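Local coordinates for protein 26S proteasome regulatory subunit rpn10 (Schizosaccharomyces pombe, PDB 2X5N) that serves in the 19S regulatory complex of the 26S proteasome and protects ubiquitin chains against disassembly by deubiquitinating enzymes, promoting protein degradation, at residues V1-E13 / K39-I53. Sequence-based numbering, arbitrary orientation.
Sequences VLEATMILIDNSE and KINDNPENMCGLMTI. With SO4 (sulfate ion), chain B.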
loop_
_atom_site.group_PDB
_atom_site.type_symbol
_atom_site.label_atom_id
_atom_site.label_comp_id
_atom_site.label_asym_id
_atom_site.label_seq_id
_atom_site.Cartn_x
_atom_site.Cartn_y
_atom_site.Cartn_z
ATOM N N VAL A 1 8.055 7.515 14.207
ATOM C CA VAL A 1 8.777 7.794 12.965
ATOM C C VAL A 1 8.159 8.962 12.185
ATOM O O VAL A 1 6.941 9.004 11.993
ATOM C CB VAL A 1 8.749 6.533 12.062
ATOM C CG1 VAL A 1 9.434 6.758 10.748
ATOM C CG2 VAL A 1 9.392 5.348 12.794
ATOM N N LEU A 2 9.008 9.875 11.713
ATOM C CA LEU A 2 8.599 10.944 10.824
ATOM C C LEU A 2 8.769 10.480 9.377
ATOM O O LEU A 2 9.892 10.308 8.890
ATOM C CB LEU A 2 9.421 12.195 11.104
ATOM C CG LEU A 2 9.172 13.358 10.151
ATOM C CD1 LEU A 2 7.778 13.891 10.298
ATOM C CD2 LEU A 2 10.164 14.480 10.446
ATOM N N GLU A 3 7.639 10.224 8.718
ATOM C CA GLU A 3 7.632 9.658 7.379
ATOM C C GLU A 3 6.412 10.115 6.569
ATOM O O GLU A 3 5.342 10.407 7.113
ATOM C CB GLU A 3 7.713 8.117 7.420
ATOM C CG GLU A 3 6.515 7.432 8.088
ATOM C CD GLU A 3 6.670 5.927 8.208
ATOM O OE1 GLU A 3 7.533 5.344 7.527
ATOM O OE2 GLU A 3 5.902 5.309 8.977
ATOM N N ALA A 4 6.610 10.153 5.256
ATOM C CA ALA A 4 5.566 10.340 4.261
ATOM C C ALA A 4 5.270 8.986 3.665
ATOM O O ALA A 4 6.195 8.264 3.261
ATOM C CB ALA A 4 6.075 11.251 3.154
ATOM N N THR A 5 3.995 8.644 3.561
ATOM C CA THR A 5 3.600 7.316 3.108
ATOM C C THR A 5 2.646 7.432 1.943
ATOM O O THR A 5 1.604 8.089 2.045
ATOM C CB THR A 5 2.887 6.534 4.235
ATOM O OG1 THR A 5 3.733 6.441 5.386
ATOM C CG2 THR A 5 2.513 5.127 3.818
ATOM N N MET A 6 2.998 6.781 0.838
ATOM C CA MET A 6 2.061 6.616 -0.262
ATOM C C MET A 6 1.364 5.277 -0.097
ATOM O O MET A 6 2.030 4.237 -0.043
ATOM C CB MET A 6 2.755 6.667 -1.622
ATOM C CG MET A 6 3.317 8.037 -2.006
ATOM S SD MET A 6 2.095 9.343 -2.107
ATOM C CE MET A 6 1.026 8.771 -3.324
ATOM N N ILE A 7 0.039 5.324 -0.004
ATOM C CA ILE A 7 -0.800 4.144 0.115
ATOM C C ILE A 7 -1.369 3.821 -1.269
ATOM O O ILE A 7 -2.004 4.651 -1.885
ATOM C CB ILE A 7 -1.928 4.329 1.173
ATOM C CG1 ILE A 7 -1.315 4.666 2.549
ATOM C CG2 ILE A 7 -2.733 3.065 1.230
ATOM C CD1 ILE A 7 -2.282 5.105 3.609
ATOM N N LEU A 8 -1.078 2.613 -1.741
ATOM C CA LEU A 8 -1.417 2.168 -3.075
ATOM C C LEU A 8 -2.497 1.105 -2.983
ATOM O O LEU A 8 -2.272 0.020 -2.417
ATOM C CB LEU A 8 -0.193 1.556 -3.764
ATOM C CG LEU A 8 0.755 2.538 -4.469
ATOM C CD1 LEU A 8 1.181 3.700 -3.554
ATOM C CD2 LEU A 8 1.992 1.814 -4.982
ATOM N N ILE A 9 -3.660 1.414 -3.538
ATOM C CA ILE A 9 -4.790 0.485 -3.530
ATOM C C ILE A 9 -4.897 -0.221 -4.867
ATOM O O ILE A 9 -4.629 0.351 -5.926
ATOM C CB ILE A 9 -6.134 1.162 -3.154
ATOM C CG1 ILE A 9 -6.541 2.305 -4.103
ATOM C CG2 ILE A 9 -6.059 1.632 -1.700
ATOM C CD1 ILE A 9 -7.924 2.764 -3.850
ATOM N N ASP A 10 -5.263 -1.490 -4.792
ATOM C CA ASP A 10 -5.537 -2.295 -5.963
ATOM C C ASP A 10 -7.017 -2.111 -6.317
ATOM O O ASP A 10 -7.907 -2.517 -5.559
ATOM C CB ASP A 10 -5.165 -3.755 -5.664
ATOM C CG ASP A 10 -5.229 -4.671 -6.876
ATOM O OD1 ASP A 10 -5.933 -4.356 -7.859
ATOM O OD2 ASP A 10 -4.568 -5.733 -6.818
ATOM N N ASN A 11 -7.266 -1.452 -7.444
ATOM C CA ASN A 11 -8.630 -1.323 -7.988
ATOM C C ASN A 11 -8.762 -2.065 -9.312
ATOM O O ASN A 11 -9.494 -1.619 -10.202
ATOM C CB ASN A 11 -9.039 0.141 -8.148
ATOM C CG ASN A 11 -8.191 0.873 -9.151
ATOM O OD1 ASN A 11 -6.998 0.617 -9.262
ATOM N ND2 ASN A 11 -8.794 1.828 -9.867
ATOM N N SER A 12 -8.073 -3.210 -9.432
ATOM C CA SER A 12 -8.226 -4.076 -10.601
ATOM C C SER A 12 -9.492 -4.920 -10.521
ATOM O O SER A 12 -10.141 -5.013 -9.474
ATOM C CB SER A 12 -7.019 -5.002 -10.768
ATOM O OG SER A 12 -7.060 -6.076 -9.854
ATOM N N GLU A 13 -9.828 -5.569 -11.637
ATOM C CA GLU A 13 -10.994 -6.436 -11.704
ATOM C C GLU A 13 -10.900 -7.611 -10.711
ATOM O O GLU A 13 -11.920 -8.153 -10.317
ATOM C CB GLU A 13 -11.218 -6.952 -13.125
ATOM C CG GLU A 13 -10.096 -7.829 -13.652
ATOM C CD GLU A 13 -10.178 -8.092 -15.130
ATOM O OE1 GLU A 13 -11.288 -8.091 -15.696
ATOM O OE2 GLU A 13 -9.112 -8.317 -15.733
ATOM N N LYS A 39 -0.264 6.218 10.673
ATOM C CA LYS A 39 0.725 7.214 10.291
ATOM C C LYS A 39 0.438 8.576 10.946
ATOM O O LYS A 39 1.326 9.209 11.495
ATOM C CB LYS A 39 0.764 7.363 8.772
ATOM C CG LYS A 39 1.138 6.084 8.048
ATOM C CD LYS A 39 2.460 5.520 8.557
ATOM C CE LYS A 39 2.795 4.222 7.855
ATOM N NZ LYS A 39 3.844 3.481 8.605
ATOM N N ILE A 40 -0.811 9.026 10.898
ATOM C CA ILE A 40 -1.149 10.344 11.394
ATOM C C ILE A 40 -0.945 10.405 12.900
ATOM O O ILE A 40 -0.554 11.432 13.451
ATOM C CB ILE A 40 -2.612 10.708 10.985
ATOM C CG1 ILE A 40 -2.607 11.557 9.721
ATOM C CG2 ILE A 40 -3.364 11.435 12.106
ATOM C CD1 ILE A 40 -1.904 10.954 8.610
ATOM N N ASN A 41 -1.165 9.283 13.567
ATOM C CA ASN A 41 -1.000 9.238 15.012
ATOM C C ASN A 41 0.453 9.016 15.462
ATOM O O ASN A 41 0.747 9.168 16.650
ATOM C CB ASN A 41 -1.924 8.158 15.607
ATOM C CG ASN A 41 -3.412 8.525 15.491
ATOM O OD1 ASN A 41 -3.768 9.704 15.407
ATOM N ND2 ASN A 41 -4.278 7.522 15.500
ATOM N N ASP A 42 1.351 8.664 14.537
ATOM C CA ASP A 42 2.745 8.373 14.895
ATOM C C ASP A 42 3.571 9.630 15.120
ATOM O O ASP A 42 4.514 9.628 15.914
ATOM C CB ASP A 42 3.423 7.483 13.845
ATOM C CG ASP A 42 4.341 6.433 14.471
ATOM O OD1 ASP A 42 3.906 5.777 15.441
ATOM O OD2 ASP A 42 5.477 6.215 13.975
ATOM N N ASN A 43 3.251 10.683 14.382
ATOM C CA ASN A 43 4.006 11.923 14.426
ATOM C C ASN A 43 3.093 12.995 13.863
ATOM O O ASN A 43 2.445 12.770 12.858
ATOM C CB ASN A 43 5.280 11.775 13.595
ATOM C CG ASN A 43 6.197 12.978 13.704
ATOM O OD1 ASN A 43 5.828 14.093 13.343
ATOM N ND2 ASN A 43 7.401 12.756 14.203
ATOM N N PRO A 44 3.016 14.163 14.513
ATOM C CA PRO A 44 2.188 15.276 14.040
ATOM C C PRO A 44 2.372 15.831 12.652
ATOM O O PRO A 44 1.540 16.537 12.100
ATOM C CB PRO A 44 2.158 16.269 15.203
ATOM C CG PRO A 44 3.481 16.037 15.853
ATOM C CD PRO A 44 3.771 14.546 15.718
ATOM N N GLU A 45 3.562 15.544 12.133
ATOM C CA GLU A 45 3.948 15.993 10.801
ATOM C C GLU A 45 3.880 14.915 9.727
ATOM O O GLU A 45 4.192 15.185 8.567
ATOM C CB GLU A 45 5.332 16.601 10.864
ATOM C CG GLU A 45 5.350 17.935 11.595
ATOM C CD GLU A 45 6.618 18.671 11.330
ATOM O OE1 GLU A 45 7.633 18.222 11.859
ATOM O OE2 GLU A 45 6.597 19.667 10.581
ATOM N N ASN A 46 3.487 13.697 10.077
ATOM C CA ASN A 46 3.380 12.652 9.060
ATOM C C ASN A 46 2.254 12.963 8.094
ATOM O O ASN A 46 1.219 13.526 8.472
ATOM C CB ASN A 46 3.136 11.295 9.701
ATOM C CG ASN A 46 4.386 10.704 10.306
ATOM O OD1 ASN A 46 5.464 11.280 10.215
ATOM N ND2 ASN A 46 4.254 9.538 10.919
ATOM N N MET A 47 2.463 12.581 6.844
ATOM C CA MET A 47 1.494 12.787 5.783
ATOM C C MET A 47 1.340 11.490 5.017
ATOM O O MET A 47 2.276 10.712 4.913
ATOM C CB MET A 47 2.021 13.822 4.790
ATOM C CG MET A 47 2.419 15.111 5.431
ATOM S SD MET A 47 0.980 16.151 5.578
ATOM C CE MET A 47 1.104 17.074 4.048
ATOM N N CYS A 48 0.170 11.298 4.428
ATOM C CA CYS A 48 -0.143 10.183 3.551
ATOM C C CYS A 48 -0.731 10.618 2.238
ATOM O O CYS A 48 -1.537 11.547 2.231
ATOM C CB CYS A 48 -0.989 9.067 4.169
ATOM S SG CYS A 48 -0.455 8.409 5.707
ATOM N N GLY A 49 -0.401 9.921 1.163
ATOM C CA GLY A 49 -1.036 10.142 -0.116
ATOM C C GLY A 49 -1.655 8.834 -0.583
ATOM O O GLY A 49 -1.415 7.769 0.010
ATOM N N LEU A 50 -2.445 8.919 -1.640
ATOM C CA LEU A 50 -3.248 7.809 -2.107
ATOM C C LEU A 50 -3.064 7.647 -3.612
ATOM O O LEU A 50 -3.189 8.607 -4.373
ATOM C CB LEU A 50 -4.729 8.030 -1.796
ATOM C CG LEU A 50 -5.661 6.898 -2.197
ATOM C CD1 LEU A 50 -5.348 5.639 -1.410
ATOM C CD2 LEU A 50 -7.124 7.294 -2.000
ATOM N N MET A 51 -2.789 6.418 -4.026
ATOM C CA MET A 51 -2.683 6.053 -5.423
ATOM C C MET A 51 -3.443 4.776 -5.666
ATOM O O MET A 51 -3.622 3.962 -4.764
ATOM C CB MET A 51 -1.231 5.724 -5.806
ATOM C CG MET A 51 -0.358 6.884 -6.038
ATOM S SD MET A 51 1.281 6.297 -6.480
ATOM C CE MET A 51 0.984 5.308 -7.924
ATOM N N THR A 52 -3.865 4.588 -6.903
ATOM C CA THR A 52 -4.303 3.290 -7.382
ATOM C C THR A 52 -3.198 2.579 -8.156
ATOM O O THR A 52 -2.247 3.210 -8.642
ATOM C CB THR A 52 -5.464 3.440 -8.366
ATOM O OG1 THR A 52 -4.982 4.153 -9.520
ATOM C CG2 THR A 52 -6.634 4.164 -7.756
ATOM N N ILE A 53 -3.332 1.254 -8.299
ATOM C CA ILE A 53 -2.455 0.513 -9.201
ATOM C C ILE A 53 -3.218 -0.275 -10.248
ATOM O O ILE A 53 -2.611 -0.904 -11.098
ATOM C CB ILE A 53 -1.447 -0.381 -8.479
ATOM C CG1 ILE A 53 -2.150 -1.526 -7.748
ATOM C CG2 ILE A 53 -0.626 0.430 -7.506
ATOM C CD1 ILE A 53 -1.230 -2.662 -7.314
HETATM S S SO4 B . 12.359 9.706 13.403
HETATM O O1 SO4 B . 13.399 8.691 13.574
HETATM O O2 SO4 B . 11.265 9.464 14.363
HETATM O O3 SO4 B . 12.973 10.998 13.670
HETATM O O4 SO4 B . 11.915 9.641 12.041
HETATM O O HOH W 1 8.615 10.350 15.179
HETATM O O HOH W 2 3.134 8.769 6.821
HETATM O O HOH W 3 4.542 5.763 11.286
HETATM O O HOH W 4 -6.716 3.421 -11.457
#
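Strands 3-9 and 47-52 pair in parallel inside the mixed sheet of the von Willebrand factor A domain, as the two strands of a beta-alpha-beta unit whose crossover is helix 24-42. Their axes approach to 4.6 Å at 24°, and the register runs from Thr5 opposite Cys48 to Ile9 opposite Thr52. Backbone bonds alternate as parallel pairing requires: Thr5 and Ile7 each donate to and accept from the other strand, Ile7 N reaching Gly49 O at 2.8 Å.

The two faces pack differently. Ile7 and Ile9 line the side covered by helix 24-42, where Ile9 CG2 meets Leu50 CD1 at 4.1 Å. Met6, Leu8 and Met51 occupy the side of helix 86-98. Bends at both chi2 and chi3 (each -60°) fold the Met6 side chain over Gly49, its SD 3.8 Å from Gly49 CA, and bring its CE to Met51 CG at 3.6 Å; the two methionine side chains run nearly perpendicular. Leu8 instead runs beside Met51 in the same direction, its CD1 against Met51 CB.

Where the chain enters the strands, polar groups take over. Lys39 NZ bridges to Glu3 OE2 from above the carboxylate plane, at 2.8 Å, while Glu3 OE1 pairs with Arg108, so each carboxylate oxygen faces a basic group. The Lys39 methylenes run past Thr5 OG1, which bonds to a water also held by Glu3 O and Met47 O. The amide of Asn46 is gripped at both ends: ND2 donates to Lys39 O and, nearly in its own plane, to Val1 O, while OD1 accepts from Glu3 N at 2.8 Å, the N lying 51° above the plane of the side-chain carbonyl. Beyond it, Val1 N forms a salt bridge with Asp42 OD2 at 2.9 Å.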